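Local coordinates for manganese lipoxygenase (Gaeumannomyces graminis, PDB 5FX8), which oxygenates linoleic and alpha-linolenic acids to 11S- and 13R-hydroperoxy fatty acids at a catalytic manganese centre, at residues I384-S388 / G389-P393; L237-L240 / D241-N245. One frame throughout, in Å; residues are numbered along the deposited sequence.

Contact 1: I384-S388 / G389-P393; sequences IGEDS and GPRLP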
loop_
_atom_site.group_PDB
_atom_site.type_symbol
_atom_site.label_atom_id
_atom_site.label_comp_id
_atom_site.label_asym_id
_atom_site.label_seq_id
_atom_site.Cartn_x
_atom_site.Cartn_y
_atom_site.Cartn_z
ATOM N N ILE A 384 -8.914 -1.561 -26.212
ATOM C CA ILE A 384 -9.430 -0.206 -26.403
ATOM C C ILE A 384 -10.075 -0.088 -27.775
ATOM O O ILE A 384 -9.448 -0.418 -28.784
ATOM C CB ILE A 384 -8.322 0.848 -26.279
ATOM C CG1 ILE A 384 -7.766 0.882 -24.865
ATOM C CG2 ILE A 384 -8.848 2.209 -26.738
ATOM C CD1 ILE A 384 -6.741 1.918 -24.653
ATOM N N GLY A 385 -11.310 0.427 -27.818
ATOM C CA GLY A 385 -12.046 0.609 -29.065
ATOM C C GLY A 385 -12.492 -0.677 -29.758
ATOM O O GLY A 385 -12.576 -1.735 -29.176
ATOM N N GLU A 386 -12.795 -0.555 -31.040
ATOM C CA GLU A 386 -13.239 -1.714 -31.803
ATOM C C GLU A 386 -12.030 -2.260 -32.546
ATOM O O GLU A 386 -11.708 -1.847 -33.655
ATOM C CB GLU A 386 -14.404 -1.356 -32.712
ATOM C CG GLU A 386 -15.712 -1.191 -31.924
ATOM C CD GLU A 386 -16.915 -0.801 -32.780
ATOM O OE1 GLU A 386 -16.889 -1.055 -33.999
ATOM O OE2 GLU A 386 -17.886 -0.231 -32.236
ATOM N N ASP A 387 -11.348 -3.208 -31.904
ATOM C CA ASP A 387 -10.024 -3.685 -32.304
ATOM C C ASP A 387 -10.172 -5.108 -32.820
ATOM O O ASP A 387 -10.191 -6.065 -32.042
ATOM C CB ASP A 387 -9.054 -3.624 -31.128
ATOM C CG ASP A 387 -7.600 -3.715 -31.554
ATOM O OD1 ASP A 387 -7.274 -4.549 -32.426
ATOM O OD2 ASP A 387 -6.779 -2.953 -31.006
ATOM N N SER A 388 -10.299 -5.236 -34.137
ATOM C CA SER A 388 -10.581 -6.516 -34.781
ATOM C C SER A 388 -11.736 -7.249 -34.097
ATOM O O SER A 388 -11.890 -8.457 -34.250
ATOM C CB SER A 388 -9.321 -7.375 -34.830
ATOM O OG SER A 388 -8.246 -6.613 -35.358
ATOM N N GLY A 389 -12.557 -6.504 -33.352
ATOM C CA GLY A 389 -13.698 -7.023 -32.639
ATOM C C GLY A 389 -14.519 -5.908 -32.020
ATOM O O GLY A 389 -14.240 -4.731 -32.217
ATOM N N PRO A 390 -15.546 -6.247 -31.261
ATOM C CA PRO A 390 -16.393 -5.221 -30.659
ATOM C C PRO A 390 -15.748 -4.565 -29.451
ATOM O O PRO A 390 -14.713 -4.977 -28.946
ATOM C CB PRO A 390 -17.644 -5.991 -30.244
ATOM C CG PRO A 390 -17.187 -7.310 -30.021
ATOM C CD PRO A 390 -16.099 -7.582 -31.023
ATOM N N ARG A 391 -16.420 -3.532 -28.984
ATOM C CA ARG A 391 -15.912 -2.672 -27.931
ATOM C C ARG A 391 -16.398 -3.226 -26.606
ATOM O O ARG A 391 -17.563 -3.598 -26.483
ATOM C CB ARG A 391 -16.409 -1.242 -28.161
ATOM C CG ARG A 391 -15.817 -0.148 -27.297
ATOM C CD ARG A 391 -16.458 1.236 -27.554
ATOM N NE ARG A 391 -15.443 2.197 -27.961
ATOM C CZ ARG A 391 -15.340 2.651 -29.195
ATOM N NH1 ARG A 391 -16.233 2.252 -30.084
ATOM N NH2 ARG A 391 -14.377 3.494 -29.547
ATOM N N LEU A 392 -15.509 -3.328 -25.642
ATOM C CA LEU A 392 -15.913 -3.723 -24.311
ATOM C C LEU A 392 -16.871 -2.693 -23.732
ATOM O O LEU A 392 -16.501 -1.521 -23.607
ATOM C CB LEU A 392 -14.698 -3.847 -23.402
ATOM C CG LEU A 392 -13.705 -4.931 -23.762
ATOM C CD1 LEU A 392 -12.457 -4.793 -22.930
ATOM C CD2 LEU A 392 -14.378 -6.228 -23.503
ATOM N N PRO A 393 -18.082 -3.074 -23.347
ATOM C CA PRO A 393 -18.994 -2.077 -22.776
ATOM C C PRO A 393 -18.547 -1.497 -21.438
ATOM O O PRO A 393 -18.958 -0.384 -21.104
ATOM C CB PRO A 393 -20.324 -2.842 -22.665
ATOM C CG PRO A 393 -20.005 -4.254 -22.860
ATOM C CD PRO A 393 -18.773 -4.327 -23.679
HETATM O O HOH W 1 -12.720 -2.361 -26.536
#

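Contact 2: L237-L240 / D241-N245; sequences LFYL and DARSN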
loop_
_atom_site.group_PDB
_atom_site.type_symbol
_atom_site.label_atom_id
_atom_site.label_comp_id
_atom_site.label_asym_id
_atom_site.label_seq_id
_atom_site.Cartn_x
_atom_site.Cartn_y
_atom_site.Cartn_z
ATOM N N LEU A 237 -10.468 -18.570 -20.512
ATOM C CA LEU A 237 -11.038 -18.066 -21.747
ATOM C C LEU A 237 -12.303 -17.295 -21.412
ATOM O O LEU A 237 -13.171 -17.796 -20.691
ATOM C CB LEU A 237 -11.350 -19.209 -22.691
ATOM C CG LEU A 237 -11.438 -18.944 -24.175
ATOM C CD1 LEU A 237 -10.182 -18.303 -24.658
ATOM C CD2 LEU A 237 -11.607 -20.288 -24.823
ATOM N N PHE A 238 -12.387 -16.066 -21.911
ATOM C CA PHE A 238 -13.521 -15.202 -21.661
ATOM C C PHE A 238 -14.090 -14.729 -22.987
ATOM O O PHE A 238 -13.415 -14.755 -24.010
ATOM C CB PHE A 238 -13.119 -14.039 -20.801
ATOM C CG PHE A 238 -12.497 -14.436 -19.519
ATOM C CD1 PHE A 238 -11.161 -14.771 -19.451
ATOM C CD2 PHE A 238 -13.241 -14.444 -18.365
ATOM C CE1 PHE A 238 -10.600 -15.121 -18.265
ATOM C CE2 PHE A 238 -12.687 -14.793 -17.181
ATOM C CZ PHE A 238 -11.370 -15.134 -17.121
ATOM N N TYR A 239 -15.350 -14.319 -22.983
ATOM C CA TYR A 239 -15.940 -13.848 -24.223
ATOM C C TYR A 239 -16.898 -12.703 -23.966
ATOM O O TYR A 239 -17.428 -12.535 -22.875
ATOM C CB TYR A 239 -16.664 -14.962 -24.990
ATOM C CG TYR A 239 -18.063 -15.286 -24.541
ATOM C CD1 TYR A 239 -18.288 -15.854 -23.320
ATOM C CD2 TYR A 239 -19.141 -15.084 -25.375
ATOM C CE1 TYR A 239 -19.548 -16.190 -22.912
ATOM C CE2 TYR A 239 -20.420 -15.411 -24.980
ATOM C CZ TYR A 239 -20.611 -15.966 -23.739
ATOM O OH TYR A 239 -21.844 -16.318 -23.291
ATOM N N LEU A 240 -17.100 -11.895 -24.991
ATOM C CA LEU A 240 -18.100 -10.844 -24.962
ATOM C C LEU A 240 -19.384 -11.385 -25.588
ATOM O O LEU A 240 -19.389 -11.771 -26.758
ATOM C CB LEU A 240 -17.576 -9.612 -25.696
ATOM C CG LEU A 240 -18.410 -8.341 -25.600
ATOM C CD1 LEU A 240 -18.790 -8.034 -24.170
ATOM C CD2 LEU A 240 -17.618 -7.203 -26.183
ATOM N N ASP A 241 -20.460 -11.443 -24.806
ATOM C CA ASP A 241 -21.707 -12.057 -25.246
ATOM C C ASP A 241 -22.593 -11.035 -25.927
ATOM O O ASP A 241 -23.022 -10.062 -25.300
ATOM C CB ASP A 241 -22.473 -12.675 -24.079
ATOM C CG ASP A 241 -23.679 -13.507 -24.527
ATOM O OD1 ASP A 241 -23.741 -13.993 -25.673
ATOM O OD2 ASP A 241 -24.564 -13.691 -23.699
ATOM N N ALA A 242 -22.910 -11.295 -27.194
ATOM C CA ALA A 242 -23.851 -10.441 -27.905
ATOM C C ALA A 242 -25.251 -10.502 -27.309
ATOM O O ALA A 242 -26.002 -9.533 -27.429
ATOM C CB ALA A 242 -23.895 -10.818 -29.380
ATOM N N ARG A 243 -25.636 -11.606 -26.673
ATOM C CA ARG A 243 -27.016 -11.683 -26.211
ATOM C C ARG A 243 -27.279 -10.732 -25.065
ATOM O O ARG A 243 -28.392 -10.215 -24.940
ATOM C CB ARG A 243 -27.369 -13.093 -25.785
ATOM C CG ARG A 243 -27.262 -14.086 -26.890
ATOM C CD ARG A 243 -27.286 -15.476 -26.354
ATOM N NE ARG A 243 -26.168 -15.652 -25.461
ATOM C CZ ARG A 243 -25.995 -16.695 -24.674
ATOM N NH1 ARG A 243 -26.882 -17.666 -24.670
ATOM N NH2 ARG A 243 -24.922 -16.755 -23.904
ATOM N N SER A 244 -26.278 -10.496 -24.217
ATOM C CA SER A 244 -26.436 -9.680 -23.026
ATOM C C SER A 244 -25.516 -8.475 -22.976
ATOM O O SER A 244 -25.660 -7.658 -22.063
ATOM C CB SER A 244 -26.204 -10.523 -21.769
ATOM O OG SER A 244 -24.985 -11.215 -21.859
ATOM N N ASN A 245 -24.575 -8.351 -23.906
ATOM C CA ASN A 245 -23.569 -7.295 -23.875
ATOM C C ASN A 245 -22.781 -7.336 -22.566
ATOM O O ASN A 245 -22.689 -6.360 -21.818
ATOM C CB ASN A 245 -24.220 -5.932 -24.088
ATOM C CG ASN A 245 -23.251 -4.899 -24.571
ATOM O OD1 ASN A 245 -22.215 -5.220 -25.172
ATOM N ND2 ASN A 245 -23.589 -3.636 -24.340
HETATM O O HOH W 2 -21.455 -13.275 -28.617
#

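Contact 1: I384-S388 / G389-P393
R391 lays its guanidinium over the backbone of G385. The CA of G385 sits 3.5 Å above the guanidinium plane, offset toward the rim, and its distance to R391 NH2 is 3.7 Å. The N of E386 lies over the same face. E386 meets the arginine with two parts of its side chain. Its CG packs 3.8 Å from R391 CB, the chain runs on extended, and its carboxylate comes beside the guanidinium. E386 OE2 and R391 NH1 are 3.7 Å apart, a long salt bridge. The two side chains cross at about a right angle, with the carboxylate and guanidinium planes turned 66° apart. The pairing is therefore a loose one.

R391 starts with CG anti to the backbone N (chi1 -171°). The chain then bends at chi3, which turns the guanidinium over G385. Its stronger polar partner is on another molecule: NH2 donates to the carbonyl of S233 of zonadhesin, a Komagataella pastoris adhesion protein in this crystal. P231 of that chain packs on both E386 and R391.

Between the backbones, a water links the two limbs. It donates to G385 O at 2.7 Å and accepts from L392 N at 3.1 Å. On the 389-393 limb, P390 O accepts a hydrogen bond from R178 NH2. G385 has a positive phi (69°), a backbone shape that glycine adopts readily.

This is an irregular surface turn, without helix or strand, in the connection between helix 374-380 and helix 396-420. It lies away from the manganese site and, in this structure, touches the zonadhesin chain.

Contact 2: L237-L240 / D241-N245
Y239 takes a chi1 of 82°, which sets CG between its backbone N and carbonyl carbon. The D241 side chain swings away from its own N, beside its carbonyl carbon. These torsions bring the two side chains alongside each other, pointing the same way. The CB of D241 packs 3.5 Å from Y239 CE2, and the ring and carboxylate planes are 47° apart. R243 bends at chi3 and brings its guanidinium round to the same carboxylate. R243 NE donates to D241 OD1 at 2.9 Å, on the syn lone pair. This salt bridge lies close to the guanidinium plane. Two weaker N-H contacts, from NE and NH2, reach D241 OD2.

The residues form the turn of a beta hairpin. Strand 235-241 leads through it into the antiparallel strand 246-253. D241 braces this turn from within: the OG of S244 donates to D241 OD2 at 3.1 Å, from the anti side and out of the carboxylate plane. The N of R243 adds a weak bond to OD1. D241 O takes a weak backbone bond from N245 N.

Y239 OH lies at the edge of the guanidinium. R243 NH2 gives it a weak hydrogen bond of 3.2 Å, far from straight at 123°. That NH2 also donates to the carbonyl of L198. The buried tyrosine side chain also touches L206, L212, L248 and L250. On the backbone, a water bridges L240 O and A242 N.

In the fold
Contacts 1 and 2 are neighbours in space, with centres about 12 Å apart, although the hairpin turn comes well before the loop in the chain. They meet through L240 and N245 on one side and P390, R391 and P393 on the other. L240 CD1 is 3.7 Å from P393 CD, and L240 CD2 is 3.6 Å from R391 O. N245 OD1 approaches P393 CG at 3.3 Å. The join is packing. R211 touches both: P390 packs on it, and its NE bonds L240 O. Both contacts lie away from the manganese site of H290, H294, H478, N482 and V618. The zonadhesin chain reaches contact 1 but does not touch contact 2.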